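Local coordinates for protein probable transcriptional regulator (Rhodococcus jostii, PDB 3HIM) that probably binds DNA through an N-terminal helix-turn-helix and regulates transcription, as a member of the TetR family of bacterial regulators, at residues S74-I79 and A99-H104. Residues are numbered along the deposited sequence; the frame is centred on the assembly and turned at random.
Sequences SVLAAI and AYVTWH
V75 is the bump of this helix pair, and the hollow that takes it is lined by W103, Y100 and H104. Its CB lies over one face of the indole, 3.6 Å from the centroid of the six-membered ring and 14° off the ring normal, which meets the geometry of a CH-pi contact. CG2 stands anti to the backbone N; that methyl stays against the indole and also meets the other two rings, 3.7 Å from CD1 of Y100 and 4.0 Å from NE2 of H104. One turn on, I79 adds a smaller bump: its CG2 comes within 3.6 Å of Y100 CB, the two side chains running side by side. The small A78 meets the indole at CD1, and A99 CB faces the A78 carbonyl oxygen; consistent with such short side chains, the CA atoms of I79 and A99 are 5.6 Å apart, against 6.4 Å for V75 and W103. At the other end the indole reaches back across the interface, its CG anti to the backbone N (chi1 -170°). Its NE1 donates to OG of S74 over 2.8 Å, with an N-H...O angle of 150° and the oxygen tilted somewhat out of the ring plane. Were W103 reduced to an alanine, V75 would probably lose the flat surface its CB packs on, and the S74 hydroxyl its indole donor. The two short axes approach to 9.1 Å and run roughly antiparallel, joining helix 60-82 to helix 89-106 in the all-helical TetR-type fold. Helix 123-149 packs on I79 and Y100 through T136, and its F140 meets the tyrosine ring edge-to-face; the Y100 hydroxyl is hydrogen-bonded to the carbonyl oxygen of T166 on helix 158-175, and helix 108-116 brings A111 against W103 and H104.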
loop_
_atom_site.group_PDB
_atom_site.type_symbol
_atom_site.label_atom_id
_atom_site.label_comp_id
_atom_site.label_asym_id
_atom_site.label_seq_id
_atom_site.Cartn_x
_atom_site.Cartn_y
_atom_site.Cartn_z
ATOM N N SER B 74 -12.145 12.454 -5.125
ATOM C CA SER B 74 -12.788 11.509 -6.014
ATOM C C SER B 74 -13.115 10.167 -5.331
ATOM O O SER B 74 -14.245 9.667 -5.453
ATOM C CB SER B 74 -11.965 11.312 -7.272
ATOM O OG SER B 74 -12.483 10.256 -8.058
ATOM N N VAL B 75 -12.160 9.587 -4.606
ATOM C CA VAL B 75 -12.440 8.302 -3.950
ATOM C C VAL B 75 -13.481 8.494 -2.815
ATOM O O VAL B 75 -14.376 7.664 -2.640
ATOM C CB VAL B 75 -11.129 7.547 -3.515
ATOM C CG1 VAL B 75 -10.489 8.214 -2.328
ATOM C CG2 VAL B 75 -11.429 6.082 -3.194
ATOM N N LEU B 76 -13.385 9.607 -2.085
ATOM C CA LEU B 76 -14.411 9.968 -1.098
ATOM C C LEU B 76 -15.806 10.086 -1.750
ATOM O O LEU B 76 -16.765 9.500 -1.255
ATOM C CB LEU B 76 -14.058 11.274 -0.387
ATOM C CG LEU B 76 -15.125 11.732 0.612
ATOM C CD1 LEU B 76 -15.386 10.644 1.680
ATOM C CD2 LEU B 76 -14.710 13.043 1.258
ATOM N N ALA B 77 -15.895 10.844 -2.847
ATOM C CA ALA B 77 -17.145 11.000 -3.584
ATOM C C ALA B 77 -17.663 9.643 -4.033
ATOM O O ALA B 77 -18.858 9.386 -3.952
ATOM C CB ALA B 77 -16.968 11.945 -4.809
ATOM N N ALA B 78 -16.749 8.775 -4.479
ATOM C CA ALA B 78 -17.106 7.430 -4.968
ATOM C C ALA B 78 -17.795 6.558 -3.925
ATOM O O ALA B 78 -18.870 6.015 -4.164
ATOM C CB ALA B 78 -15.873 6.704 -5.526
ATOM N N ILE B 79 -17.166 6.406 -2.769
ATOM C CA ILE B 79 -17.736 5.551 -1.723
ATOM C C ILE B 79 -18.945 6.192 -1.044
ATOM O O ILE B 79 -19.855 5.493 -0.573
ATOM C CB ILE B 79 -16.673 5.119 -0.713
ATOM C CG1 ILE B 79 -16.063 6.318 0.032
ATOM C CG2 ILE B 79 -15.615 4.344 -1.431
ATOM C CD1 ILE B 79 -15.163 5.879 1.254
ATOM N N ALA B 99 -16.952 -0.167 -4.491
ATOM C CA ALA B 99 -16.571 1.144 -5.053
ATOM C C ALA B 99 -15.167 1.556 -4.645
ATOM O O ALA B 99 -14.400 2.078 -5.444
ATOM C CB ALA B 99 -17.565 2.217 -4.630
ATOM N N TYR B 100 -14.826 1.330 -3.390
ATOM C CA TYR B 100 -13.509 1.711 -2.902
ATOM C C TYR B 100 -12.395 0.945 -3.611
ATOM O O TYR B 100 -11.452 1.558 -4.124
ATOM C CB TYR B 100 -13.431 1.469 -1.408
ATOM C CG TYR B 100 -12.204 2.025 -0.726
ATOM C CD1 TYR B 100 -11.959 3.408 -0.675
ATOM C CD2 TYR B 100 -11.330 1.172 -0.062
ATOM C CE1 TYR B 100 -10.817 3.924 0.028
ATOM C CE2 TYR B 100 -10.214 1.648 0.604
ATOM C CZ TYR B 100 -9.962 3.018 0.654
ATOM O OH TYR B 100 -8.857 3.435 1.339
ATOM N N VAL B 101 -12.498 -0.381 -3.650
ATOM C CA VAL B 101 -11.472 -1.218 -4.303
ATOM C C VAL B 101 -11.384 -0.925 -5.824
ATOM O O VAL B 101 -10.287 -0.697 -6.367
ATOM C CB VAL B 101 -11.732 -2.705 -4.020
ATOM C CG1 VAL B 101 -10.870 -3.606 -4.909
ATOM C CG2 VAL B 101 -11.477 -3.012 -2.517
ATOM N N THR B 102 -12.544 -0.907 -6.496
ATOM C CA THR B 102 -12.623 -0.562 -7.924
ATOM C C THR B 102 -11.944 0.779 -8.214
ATOM O O THR B 102 -11.171 0.878 -9.148
ATOM C CB THR B 102 -14.105 -0.502 -8.401
ATOM O OG1 THR B 102 -14.722 -1.755 -8.118
ATOM C CG2 THR B 102 -14.218 -0.198 -9.900
ATOM N N TRP B 103 -12.243 1.801 -7.408
ATOM C CA TRP B 103 -11.626 3.110 -7.601
ATOM C C TRP B 103 -10.114 3.006 -7.552
ATOM O O TRP B 103 -9.396 3.580 -8.393
ATOM C CB TRP B 103 -12.115 4.116 -6.572
ATOM C CG TRP B 103 -11.683 5.513 -6.907
ATOM C CD1 TRP B 103 -12.423 6.464 -7.553
ATOM C CD2 TRP B 103 -10.400 6.113 -6.636
ATOM N NE1 TRP B 103 -11.682 7.628 -7.701
ATOM C CE2 TRP B 103 -10.442 7.440 -7.140
ATOM C CE3 TRP B 103 -9.225 5.661 -6.014
ATOM C CZ2 TRP B 103 -9.352 8.321 -7.038
ATOM C CZ3 TRP B 103 -8.136 6.540 -5.907
ATOM C CH2 TRP B 103 -8.208 7.859 -6.429
ATOM N N HIS B 104 -9.624 2.280 -6.563
ATOM C CA HIS B 104 -8.202 2.146 -6.370
ATOM C C HIS B 104 -7.463 1.347 -7.465
ATOM O O HIS B 104 -6.289 1.614 -7.737
ATOM C CB HIS B 104 -7.915 1.602 -4.975
ATOM C CG HIS B 104 -7.803 2.672 -3.936
ATOM N ND1 HIS B 104 -6.697 3.490 -3.831
ATOM C CD2 HIS B 104 -8.665 3.072 -2.970
ATOM C CE1 HIS B 104 -6.879 4.343 -2.842
ATOM N NE2 HIS B 104 -8.060 4.101 -2.294
#